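Local coordinates for probable outer membrane protein (Pseudomonas aeruginosa, PDB 3DWO) that probably carries long-chain fatty acids or other hydrophobic compounds across the outer membrane, as a beta-barrel channel of the FadL family, at residues N176-A181 with F194-S199; G60-Y65 with N129-D134; Q46-Y51 with V434-A439; E394-A399 with S438-F443. One frame throughout, in Å; residues are numbered along the deposited sequence.

Contact 1 (N176-A181 with F194-S199); sequences NLDLYA and FPASNS. With C8E ((hydroxyethyloxy)tri(ethyloxy)octane), chain C.
Tyr180, in the first turn of helix 179-184, and Phe194, in the loop that returns from it, meet with their side chains crossing at about a right angle and their ring planes inclined at 47°. CD1 of Tyr180 sits over one face of the Phe194 ring, toward the rim, 3.5 Å from Phe194 CG. One face of the tyrosine ring carries a detergent molecule (C8E), whose ether oxygen O15 lies over the ring centre, 3.3 Å from Tyr180 CZ. The octyl tail of the same detergent runs on past Leu179 CD2 and Leu177 CD1.

Deeper in, polar bonds tie loop to helix. Asp178 is the N-cap: with CG anti to its backbone N, OD1 folds back to accept from Ala181 N at 3.2 Å, the donor lying well above the carboxylate plane. OD2 turns the other way and takes a short, nearly straight bond from Ser197 N (2.7 Å, 170°). A second N-H of the first turn, Tyr180 N, is met head-on by Ser199 OG at 3.0 Å and 175°, the hydroxyl being placed there by its crowded position between backbone N and carbonyl carbon. A water donates to both Asp178 OD1 and Pro195 O and accepts from Asn198 N, linking the cap to two backbone groups of the loop. So many donors around one buried carboxylate would favour its charged form. This is an N-capped helix start with its return loop laced to the cap, in the extracellular part of a FadL-type barrel, beside a bound amphiphile.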
# COMPACT_ATOMS: atom_id res chain seq x y z
N ASN A 176 -15.01 10.44 -11.23
CA ASN A 176 -16.10 11.12 -11.91
C ASN A 176 -17.25 10.15 -12.15
O ASN A 176 -17.02 8.97 -12.45
CB ASN A 176 -15.64 11.65 -13.26
CG ASN A 176 -16.75 12.35 -14.01
OD1 ASN A 176 -17.25 13.38 -13.56
ND2 ASN A 176 -17.16 11.79 -15.15
N LEU A 177 -18.47 10.66 -12.02
CA LEU A 177 -19.66 9.86 -12.28
C LEU A 177 -20.42 10.57 -13.38
O LEU A 177 -20.57 11.80 -13.36
CB LEU A 177 -20.57 9.77 -11.05
CG LEU A 177 -20.08 9.24 -9.71
CD1 LEU A 177 -21.30 9.09 -8.79
CD2 LEU A 177 -19.37 7.89 -9.87
N ASP A 178 -20.91 9.79 -14.34
CA ASP A 178 -21.67 10.30 -15.47
C ASP A 178 -23.07 9.65 -15.40
O ASP A 178 -23.28 8.57 -15.98
CB ASP A 178 -20.95 9.89 -16.76
CG ASP A 178 -21.58 10.45 -17.99
OD1 ASP A 178 -22.77 10.83 -17.94
OD2 ASP A 178 -20.89 10.50 -19.03
N LEU A 179 -24.01 10.29 -14.70
CA LEU A 179 -25.36 9.74 -14.55
C LEU A 179 -26.09 9.36 -15.85
O LEU A 179 -26.78 8.34 -15.89
CB LEU A 179 -26.26 10.70 -13.76
CG LEU A 179 -25.92 11.09 -12.32
CD1 LEU A 179 -27.21 11.43 -11.60
CD2 LEU A 179 -25.22 9.96 -11.60
N TYR A 180 -25.96 10.17 -16.89
CA TYR A 180 -26.62 9.84 -18.15
C TYR A 180 -26.04 8.56 -18.74
O TYR A 180 -26.78 7.72 -19.27
CB TYR A 180 -26.46 10.98 -19.16
CG TYR A 180 -27.57 12.00 -19.12
CD1 TYR A 180 -28.90 11.62 -19.29
CD2 TYR A 180 -27.29 13.35 -18.93
CE1 TYR A 180 -29.93 12.55 -19.27
CE2 TYR A 180 -28.31 14.29 -18.89
CZ TYR A 180 -29.63 13.89 -19.06
OH TYR A 180 -30.64 14.82 -19.01
N ALA A 181 -24.72 8.41 -18.65
CA ALA A 181 -24.05 7.22 -19.17
C ALA A 181 -24.49 6.00 -18.36
O ALA A 181 -24.71 4.93 -18.91
CB ALA A 181 -22.53 7.38 -19.09
N PHE A 194 -28.11 8.27 -24.35
CA PHE A 194 -27.73 9.59 -23.88
C PHE A 194 -26.25 9.83 -24.18
O PHE A 194 -25.43 8.92 -24.05
CB PHE A 194 -27.94 9.71 -22.36
CG PHE A 194 -29.33 9.40 -21.91
CD1 PHE A 194 -30.40 10.18 -22.33
CD2 PHE A 194 -29.57 8.34 -21.05
CE1 PHE A 194 -31.70 9.90 -21.90
CE2 PHE A 194 -30.86 8.05 -20.61
CZ PHE A 194 -31.93 8.84 -21.04
N PRO A 195 -25.89 11.05 -24.61
CA PRO A 195 -24.48 11.31 -24.90
C PRO A 195 -23.64 11.33 -23.62
O PRO A 195 -24.13 11.71 -22.55
CB PRO A 195 -24.52 12.66 -25.61
CG PRO A 195 -25.64 13.35 -24.92
CD PRO A 195 -26.70 12.26 -24.82
N ALA A 196 -22.39 10.90 -23.71
CA ALA A 196 -21.53 10.86 -22.55
C ALA A 196 -20.92 12.23 -22.23
O ALA A 196 -20.86 13.12 -23.07
CB ALA A 196 -20.41 9.84 -22.76
N SER A 197 -20.48 12.37 -20.98
CA SER A 197 -19.84 13.60 -20.51
C SER A 197 -20.67 14.88 -20.51
O SER A 197 -20.11 15.98 -20.53
CB SER A 197 -18.53 13.81 -21.27
OG SER A 197 -17.64 12.74 -21.00
N ASN A 198 -21.99 14.75 -20.50
CA ASN A 198 -22.86 15.92 -20.42
C ASN A 198 -23.11 16.11 -18.94
O ASN A 198 -22.95 17.20 -18.41
CB ASN A 198 -24.17 15.69 -21.16
CG ASN A 198 -24.03 15.91 -22.65
OD1 ASN A 198 -23.17 15.31 -23.29
ND2 ASN A 198 -24.87 16.76 -23.20
N SER A 199 -23.51 15.03 -18.27
CA SER A 199 -23.71 15.08 -16.83
C SER A 199 -22.35 14.68 -16.24
O SER A 199 -21.65 13.84 -16.82
CB SER A 199 -24.79 14.08 -16.39
OG SER A 199 -24.46 12.76 -16.78
C1 C8E C . -21.35 5.08 -7.53
C2 C8E C . -22.53 4.61 -8.24
C3 C8E C . -23.23 5.64 -8.98
C4 C8E C . -24.45 5.05 -9.51
C5 C8E C . -25.06 6.00 -10.45
C6 C8E C . -26.21 5.40 -11.08
C7 C8E C . -26.79 6.57 -11.73
C8 C8E C . -28.03 6.14 -12.38
O9 C8E C . -28.91 6.90 -13.19
C10 C8E C . -29.53 8.06 -12.66
C11 C8E C . -30.39 8.57 -13.76
O12 C8E C . -29.96 9.85 -14.23
C13 C8E C . -30.63 10.28 -15.44
C14 C8E C . -30.43 11.64 -16.18
O15 C8E C . -29.47 12.73 -16.01
C16 C8E C . -29.96 13.70 -15.07
C17 C8E C . -30.78 14.84 -15.69
O18 C8E C . -31.82 15.54 -14.97
C19 C8E C . -33.13 14.93 -15.14
C20 C8E C . -34.34 15.20 -14.18
O21 C8E C . -35.41 14.24 -14.16
O HOH W 1 -23.66 12.41 -19.96
O HOH W 2 -17.89 11.30 -18.56

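Contact 2 (G60-Y65 with N129-D134); sequences GDAYDY and NWKGRD
In this FadL-family beta barrel, the far end of strand 44-63, just past a corner in the chain at Gly60, meets a type I beta turn, Trp130 to Arg133, in the loop between strands 110-125 and 138-153. One long side chain, Lys131, makes most of the contact. Its CB and CG pass alongside the methyl of Ala62, with Lys131 CB 3.8 Å from Ala62 CB. CG starts from the crowded position between backbone N and carbonyl carbon (chi1 69°), and a bend at chi3 (68°) brings the ammonium group to the backbone of Gly60. The Ala62 methyl also presses against the turn itself, lying 3.1 Å from Lys131 O.

The turn is braced from within. Trp130 O accepts from Arg133 N and again from Arg133 NH1, the latter arriving from above the carbonyl plane, while the indole ring lies under the turn, with Gly132 N over its centre. At the other end of the contact a water donates to both Tyr63 O and Asp134 OD2, and Asp134 is held further by Asn176. Arg133 reaches out to Thr71 O through NH2.

Lys131 NZ has a water as a second partner: the water accepts from it at 2.7 Å and donates to Asp61 OD1, whose nearby carboxylate would be expected to stabilise the ammonium. Lys131 NZ itself donates to Gly60 O at 2.9 Å, nearly along the C=O axis (164°).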
# COMPACT_ATOMS: atom_id res chain seq x y z
N GLY A 60 -2.13 6.23 -23.36
CA GLY A 60 -3.13 5.39 -23.98
C GLY A 60 -4.44 6.09 -24.29
O GLY A 60 -4.51 7.32 -24.36
N ASP A 61 -5.48 5.29 -24.46
CA ASP A 61 -6.80 5.79 -24.81
C ASP A 61 -7.85 5.48 -23.76
O ASP A 61 -7.62 4.69 -22.84
CB ASP A 61 -7.26 5.17 -26.14
CG ASP A 61 -6.19 5.26 -27.22
OD1 ASP A 61 -5.64 6.36 -27.42
OD2 ASP A 61 -5.92 4.22 -27.88
N ALA A 62 -9.01 6.11 -23.92
CA ALA A 62 -10.16 5.93 -23.05
C ALA A 62 -11.38 6.12 -23.94
O ALA A 62 -11.37 6.97 -24.84
CB ALA A 62 -10.15 6.97 -21.92
N TYR A 63 -12.43 5.34 -23.69
CA TYR A 63 -13.65 5.41 -24.48
C TYR A 63 -14.89 5.47 -23.61
O TYR A 63 -14.88 5.00 -22.48
CB TYR A 63 -13.77 4.17 -25.39
CG TYR A 63 -12.58 3.94 -26.29
CD1 TYR A 63 -11.44 3.26 -25.82
CD2 TYR A 63 -12.58 4.39 -27.61
CE1 TYR A 63 -10.34 3.03 -26.66
CE2 TYR A 63 -11.49 4.17 -28.45
CZ TYR A 63 -10.38 3.49 -27.97
OH TYR A 63 -9.31 3.28 -28.82
N ASP A 64 -15.97 6.05 -24.15
CA ASP A 64 -17.22 6.11 -23.41
C ASP A 64 -17.95 4.81 -23.72
O ASP A 64 -17.44 3.97 -24.47
CB ASP A 64 -18.08 7.32 -23.83
CG ASP A 64 -18.43 7.33 -25.31
OD1 ASP A 64 -18.50 6.26 -25.95
OD2 ASP A 64 -18.67 8.44 -25.83
N TYR A 65 -19.13 4.63 -23.14
CA TYR A 65 -19.89 3.40 -23.33
C TYR A 65 -20.29 3.12 -24.78
O TYR A 65 -20.67 1.99 -25.10
CB TYR A 65 -21.13 3.41 -22.43
CG TYR A 65 -22.30 4.21 -22.96
CD1 TYR A 65 -23.30 3.60 -23.72
CD2 TYR A 65 -22.42 5.57 -22.71
CE1 TYR A 65 -24.38 4.32 -24.21
CE2 TYR A 65 -23.49 6.31 -23.19
CZ TYR A 65 -24.47 5.68 -23.94
OH TYR A 65 -25.54 6.42 -24.41
N ASN A 129 -9.72 16.41 -15.08
CA ASN A 129 -10.41 16.33 -16.35
C ASN A 129 -9.74 15.39 -17.35
O ASN A 129 -9.99 15.49 -18.55
CB ASN A 129 -10.56 17.72 -16.96
CG ASN A 129 -11.88 17.89 -17.67
OD1 ASN A 129 -12.95 17.71 -17.06
ND2 ASN A 129 -11.83 18.23 -18.96
N TRP A 130 -8.90 14.48 -16.86
CA TRP A 130 -8.21 13.56 -17.76
C TRP A 130 -9.16 12.53 -18.37
O TRP A 130 -10.26 12.30 -17.87
CB TRP A 130 -7.02 12.87 -17.05
CG TRP A 130 -7.35 11.68 -16.19
CD1 TRP A 130 -8.15 11.64 -15.08
CD2 TRP A 130 -6.81 10.36 -16.33
NE1 TRP A 130 -8.14 10.39 -14.53
CE2 TRP A 130 -7.33 9.58 -15.27
CE3 TRP A 130 -5.93 9.76 -17.25
CZ2 TRP A 130 -7.00 8.22 -15.11
CZ3 TRP A 130 -5.61 8.41 -17.08
CH2 TRP A 130 -6.14 7.66 -16.02
N LYS A 131 -8.72 11.91 -19.46
CA LYS A 131 -9.52 10.94 -20.20
C LYS A 131 -9.98 9.72 -19.40
O LYS A 131 -10.94 9.06 -19.78
CB LYS A 131 -8.75 10.46 -21.43
CG LYS A 131 -7.53 9.60 -21.11
CD LYS A 131 -6.79 9.20 -22.40
CE LYS A 131 -6.13 10.40 -23.06
NZ LYS A 131 -5.43 10.03 -24.33
N GLY A 132 -9.28 9.43 -18.31
CA GLY A 132 -9.67 8.30 -17.48
C GLY A 132 -10.41 8.72 -16.21
O GLY A 132 -10.50 7.93 -15.27
N ARG A 133 -10.95 9.93 -16.19
CA ARG A 133 -11.64 10.43 -14.99
C ARG A 133 -12.84 9.59 -14.54
O ARG A 133 -13.21 9.63 -13.36
CB ARG A 133 -12.07 11.90 -15.18
CG ARG A 133 -13.06 12.15 -16.31
CD ARG A 133 -13.35 13.64 -16.45
NE ARG A 133 -14.27 13.95 -17.55
CZ ARG A 133 -13.95 13.85 -18.84
NH1 ARG A 133 -12.74 13.46 -19.20
NH2 ARG A 133 -14.86 14.14 -19.77
N ASP A 134 -13.45 8.84 -15.45
CA ASP A 134 -14.59 8.00 -15.07
C ASP A 134 -14.13 6.78 -14.26
O ASP A 134 -14.95 6.06 -13.70
CB ASP A 134 -15.36 7.48 -16.29
CG ASP A 134 -16.16 8.56 -17.02
OD1 ASP A 134 -16.30 9.69 -16.49
OD2 ASP A 134 -16.66 8.27 -18.13
O HOH W 3 -6.27 9.06 -26.73
O HOH W 4 -14.94 6.26 -19.56

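Contact 3 (Q46-Y51 with V434-A439); sequences QLTVNY and VFSLSA
Asn50 leaves strand 46-51 on the face it shares with Thr48, Ser436 and Ser438. Its CB lies 3.9 Å from Val434 CG1; CG, anti to the carbonyl carbon (chi1 -50°), leans across the strand gap; OD1 accepts from Ser436 OG at 2.4 Å, a very short bond whose serine oxygen is less surely placed. ND2 turns away to a weak bond with Leu97 O on strand 93-105. On the same face Thr48 OG1 stands 3.3 Å from Ser438 CB, whereas the hydroxyl of Ser438 bonds to Thr10 of helix 10-14.

Beneath them, three antiparallel hydrogen-bonded pairs, Leu47 with Ala439, Val49 with Leu437 and Tyr51 with Phe435, join the first and last strands of the barrel. Val49 N to Leu437 O is 2.9 Å; the return bond from Leu437 N to Val49 O is more bent (143°). The side chains of these pairs form the other face, where Phe435 CD1 comes to the edge of the Tyr51 ring, 4.5 Å from Tyr51 CD1.

Small polar groups toward helix 10-14 and apolar groups on the surface imply a barrel seam with its polar face inward and its other face probably to lipid.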
# COMPACT_ATOMS: atom_id res chain seq x y z
N GLN A 46 15.35 2.98 18.24
CA GLN A 46 15.70 3.34 16.87
C GLN A 46 14.61 4.12 16.14
O GLN A 46 13.43 3.80 16.24
CB GLN A 46 16.03 2.07 16.09
CG GLN A 46 16.44 2.28 14.65
CD GLN A 46 16.65 0.96 13.93
OE1 GLN A 46 15.73 0.16 13.77
NE2 GLN A 46 17.89 0.72 13.50
N LEU A 47 15.02 5.14 15.40
CA LEU A 47 14.10 5.95 14.63
C LEU A 47 14.55 5.99 13.17
O LEU A 47 15.71 6.25 12.87
CB LEU A 47 14.02 7.38 15.16
CG LEU A 47 13.24 8.32 14.25
CD1 LEU A 47 11.79 7.84 14.10
CD2 LEU A 47 13.27 9.74 14.81
N THR A 48 13.61 5.73 12.27
CA THR A 48 13.89 5.74 10.85
C THR A 48 12.96 6.72 10.14
O THR A 48 11.80 6.85 10.50
CB THR A 48 13.68 4.34 10.22
OG1 THR A 48 14.67 3.43 10.72
CG2 THR A 48 13.78 4.41 8.69
N VAL A 49 13.50 7.42 9.15
CA VAL A 49 12.72 8.36 8.38
C VAL A 49 13.05 8.16 6.90
O VAL A 49 14.19 8.35 6.48
CB VAL A 49 13.00 9.80 8.79
CG1 VAL A 49 14.49 10.07 8.76
CG2 VAL A 49 12.28 10.75 7.87
N ASN A 50 12.05 7.75 6.13
CA ASN A 50 12.23 7.51 4.70
C ASN A 50 11.47 8.54 3.89
O ASN A 50 10.48 9.11 4.35
CB ASN A 50 11.66 6.15 4.28
CG ASN A 50 12.13 5.02 5.15
OD1 ASN A 50 13.30 4.65 5.12
ND2 ASN A 50 11.22 4.45 5.93
N TYR A 51 11.95 8.77 2.68
CA TYR A 51 11.26 9.66 1.77
C TYR A 51 11.11 8.85 0.49
O TYR A 51 12.11 8.47 -0.13
CB TYR A 51 12.05 10.93 1.50
CG TYR A 51 11.27 11.88 0.62
CD1 TYR A 51 11.45 11.89 -0.76
CD2 TYR A 51 10.31 12.73 1.17
CE1 TYR A 51 10.68 12.72 -1.58
CE2 TYR A 51 9.54 13.56 0.36
CZ TYR A 51 9.73 13.56 -1.01
OH TYR A 51 8.97 14.39 -1.81
N VAL A 434 13.64 5.39 -2.95
CA VAL A 434 13.52 5.70 -1.54
C VAL A 434 14.86 6.11 -0.94
O VAL A 434 15.90 5.51 -1.23
CB VAL A 434 12.97 4.49 -0.74
CG1 VAL A 434 12.76 4.86 0.72
CG2 VAL A 434 11.66 4.00 -1.37
N PHE A 435 14.84 7.15 -0.11
CA PHE A 435 16.02 7.63 0.58
C PHE A 435 15.70 7.33 2.04
O PHE A 435 14.63 7.69 2.52
CB PHE A 435 16.20 9.13 0.36
CG PHE A 435 16.28 9.52 -1.08
CD1 PHE A 435 15.12 9.57 -1.86
CD2 PHE A 435 17.50 9.79 -1.68
CE1 PHE A 435 15.19 9.88 -3.21
CE2 PHE A 435 17.58 10.10 -3.03
CZ PHE A 435 16.42 10.15 -3.80
N SER A 436 16.62 6.66 2.73
CA SER A 436 16.38 6.28 4.12
C SER A 436 17.51 6.72 5.05
O SER A 436 18.68 6.71 4.67
CB SER A 436 16.21 4.76 4.19
OG SER A 436 15.70 4.34 5.44
N LEU A 437 17.15 7.10 6.27
CA LEU A 437 18.12 7.54 7.26
C LEU A 437 17.60 7.18 8.65
O LEU A 437 16.44 7.41 8.96
CB LEU A 437 18.29 9.06 7.15
CG LEU A 437 19.65 9.65 7.53
CD1 LEU A 437 20.70 9.24 6.51
CD2 LEU A 437 19.53 11.17 7.58
N SER A 438 18.46 6.59 9.48
CA SER A 438 18.06 6.21 10.83
C SER A 438 19.12 6.45 11.89
O SER A 438 20.31 6.54 11.59
CB SER A 438 17.67 4.73 10.88
OG SER A 438 18.82 3.92 10.77
N ALA A 439 18.68 6.54 13.13
CA ALA A 439 19.56 6.74 14.27
C ALA A 439 19.22 5.65 15.26
O ALA A 439 18.07 5.52 15.68
CB ALA A 439 19.33 8.11 14.89

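Contact 4 (E394-A399 with S438-F443); sequences ELSIDA and SATYDF
Strands 395-411 and 423-441 form the last beta hairpin of the barrel, and here their ends far from the connecting loop run antiparallel, with segment axes 4.8 Å apart. Ser396 and Thr440 are the central hydrogen-bonded pair: each N-H reaches the other's carbonyl in a nearly straight bond (171°), Ser396 N to Thr440 O at 2.9 Å. Asp398 and Ser438 form a second such pair, and Asp442 N closes the end by donating to Glu394 O.

The side chains of Ser396, Thr440, Asp398 and Ser438 stand on one face. Ser396 OG, in the crowded position, comes 3.2 Å from Thr440 CB and gives a weak bond to Thr440 O. A water bridges this face: it donates to Ser396 O and is hydrogen-bonded to the hydroxyls of Ser438 and Thr440. Ser438 OG also bonds to Thr10 of helix 10-14. On the other face Leu395 CD2 and Ile397 CD1 converge on the Ala439 methyl from two positions along the same strand, and Leu395 CB meets the edge of the Tyr441 ring.

Farther out, salt bridges and a hydrogen bond hold the polar tips: Asp398 OD1 pairs with Arg354, Asp442 OD1 with Lys42, and Thr440 OG1 bonds to Gln46 on the first strand. Glu394 and Asp442 lie side by side, pointing the same way, their carboxylate planes 77° apart; Lys42 would ease the repulsion between them. Their aliphatic parts touch, Glu394 CB to Asp442 CB at 3.8 Å. With its CG anti to the backbone N (chi1 -166°), Tyr441 brings its ring close to the Glu394 carbonyl, CD1 3.0 Å from Glu394 O.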
# COMPACT_ATOMS: atom_id res chain seq x y z
N GLU A 394 27.48 4.90 22.23
CA GLU A 394 26.75 4.04 21.31
C GLU A 394 25.56 4.66 20.62
O GLU A 394 24.42 4.56 21.07
CB GLU A 394 26.34 2.73 21.98
CG GLU A 394 27.45 1.69 21.93
CD GLU A 394 28.38 1.92 20.74
OE1 GLU A 394 29.15 2.91 20.77
OE2 GLU A 394 28.33 1.13 19.78
N LEU A 395 25.86 5.31 19.50
CA LEU A 395 24.87 5.95 18.66
C LEU A 395 25.32 5.65 17.24
O LEU A 395 26.43 6.02 16.85
CB LEU A 395 24.85 7.46 18.93
CG LEU A 395 24.01 8.43 18.10
CD1 LEU A 395 24.88 9.10 17.07
CD2 LEU A 395 22.84 7.72 17.44
N SER A 396 24.49 4.96 16.48
CA SER A 396 24.84 4.63 15.11
C SER A 396 23.91 5.30 14.12
O SER A 396 22.72 5.51 14.39
CB SER A 396 24.81 3.11 14.90
OG SER A 396 23.53 2.58 15.19
N ILE A 397 24.47 5.67 12.97
CA ILE A 397 23.71 6.32 11.92
C ILE A 397 23.76 5.44 10.68
O ILE A 397 24.80 4.87 10.36
CB ILE A 397 24.32 7.69 11.56
CG1 ILE A 397 24.50 8.52 12.83
CG2 ILE A 397 23.42 8.41 10.56
CD1 ILE A 397 23.22 8.79 13.58
N ASP A 398 22.63 5.33 9.99
CA ASP A 398 22.56 4.53 8.78
C ASP A 398 21.90 5.29 7.65
O ASP A 398 21.01 6.12 7.88
CB ASP A 398 21.81 3.23 9.02
CG ASP A 398 22.62 2.25 9.84
OD1 ASP A 398 22.18 1.09 10.00
OD2 ASP A 398 23.69 2.63 10.34
N ALA A 399 22.34 5.00 6.43
CA ALA A 399 21.79 5.64 5.24
C ALA A 399 21.50 4.55 4.22
O ALA A 399 22.12 3.48 4.25
CB ALA A 399 22.79 6.62 4.68
N SER A 438 18.46 6.59 9.48
CA SER A 438 18.06 6.21 10.83
C SER A 438 19.12 6.45 11.89
O SER A 438 20.31 6.54 11.59
CB SER A 438 17.67 4.73 10.88
OG SER A 438 18.82 3.92 10.77
N ALA A 439 18.68 6.54 13.13
CA ALA A 439 19.56 6.74 14.27
C ALA A 439 19.22 5.65 15.26
O ALA A 439 18.07 5.52 15.68
CB ALA A 439 19.33 8.11 14.89
N THR A 440 20.22 4.86 15.63
CA THR A 440 20.01 3.77 16.58
C THR A 440 20.80 4.04 17.85
O THR A 440 22.00 4.28 17.80
CB THR A 440 20.47 2.43 15.99
OG1 THR A 440 19.89 2.24 14.69
CG2 THR A 440 20.07 1.28 16.90
N TYR A 441 20.11 4.01 18.99
CA TYR A 441 20.77 4.26 20.26
C TYR A 441 20.80 3.00 21.12
O TYR A 441 19.77 2.52 21.59
CB TYR A 441 20.07 5.39 21.01
CG TYR A 441 20.88 5.93 22.17
CD1 TYR A 441 22.21 6.32 21.98
CD2 TYR A 441 20.34 6.04 23.45
CE1 TYR A 441 22.97 6.81 23.04
CE2 TYR A 441 21.09 6.53 24.51
CZ TYR A 441 22.40 6.92 24.30
OH TYR A 441 23.16 7.40 25.35
N ASP A 442 22.00 2.47 21.30
CA ASP A 442 22.19 1.26 22.09
C ASP A 442 22.47 1.61 23.55
O ASP A 442 23.52 1.26 24.09
CB ASP A 442 23.37 0.46 21.53
CG ASP A 442 23.56 -0.87 22.23
OD1 ASP A 442 22.71 -1.76 22.04
OD2 ASP A 442 24.55 -1.01 22.99
N PHE A 443 21.53 2.30 24.19
CA PHE A 443 21.71 2.68 25.58
C PHE A 443 21.61 1.50 26.54
O PHE A 443 20.53 1.11 26.96
CB PHE A 443 20.71 3.77 26.00
CG PHE A 443 19.28 3.51 25.60
CD1 PHE A 443 18.30 4.45 25.88
CD2 PHE A 443 18.91 2.33 24.95
CE1 PHE A 443 16.98 4.24 25.51
CE2 PHE A 443 17.59 2.11 24.57
CZ PHE A 443 16.62 3.07 24.86
O HOH W 5 20.97 3.62 12.78

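Overall arrangement
The four contacts fall into two groups toward opposite ends of the long barrel. Contacts 1 and 2, centres 12 Å apart, touch through Phe194 O with Tyr65 OH and Asn176 ND2 with Asp134 OD1, joining loops and strand ends at one end. Contacts 3 and 4, centres 11 Å apart, share Ser438 and Ala439 on strand 423-441, which pairs with strands 44-63 and 395-411. Strand 44-63 links the groups, serving contact 3 near its start and contact 2 at its end, centres 39 Å apart. Contact 3 encloses contacts 2 and 1 along the chain, and contact 4 opens after both; the barrel is closed at contact 3 by pairing of its first and last strands.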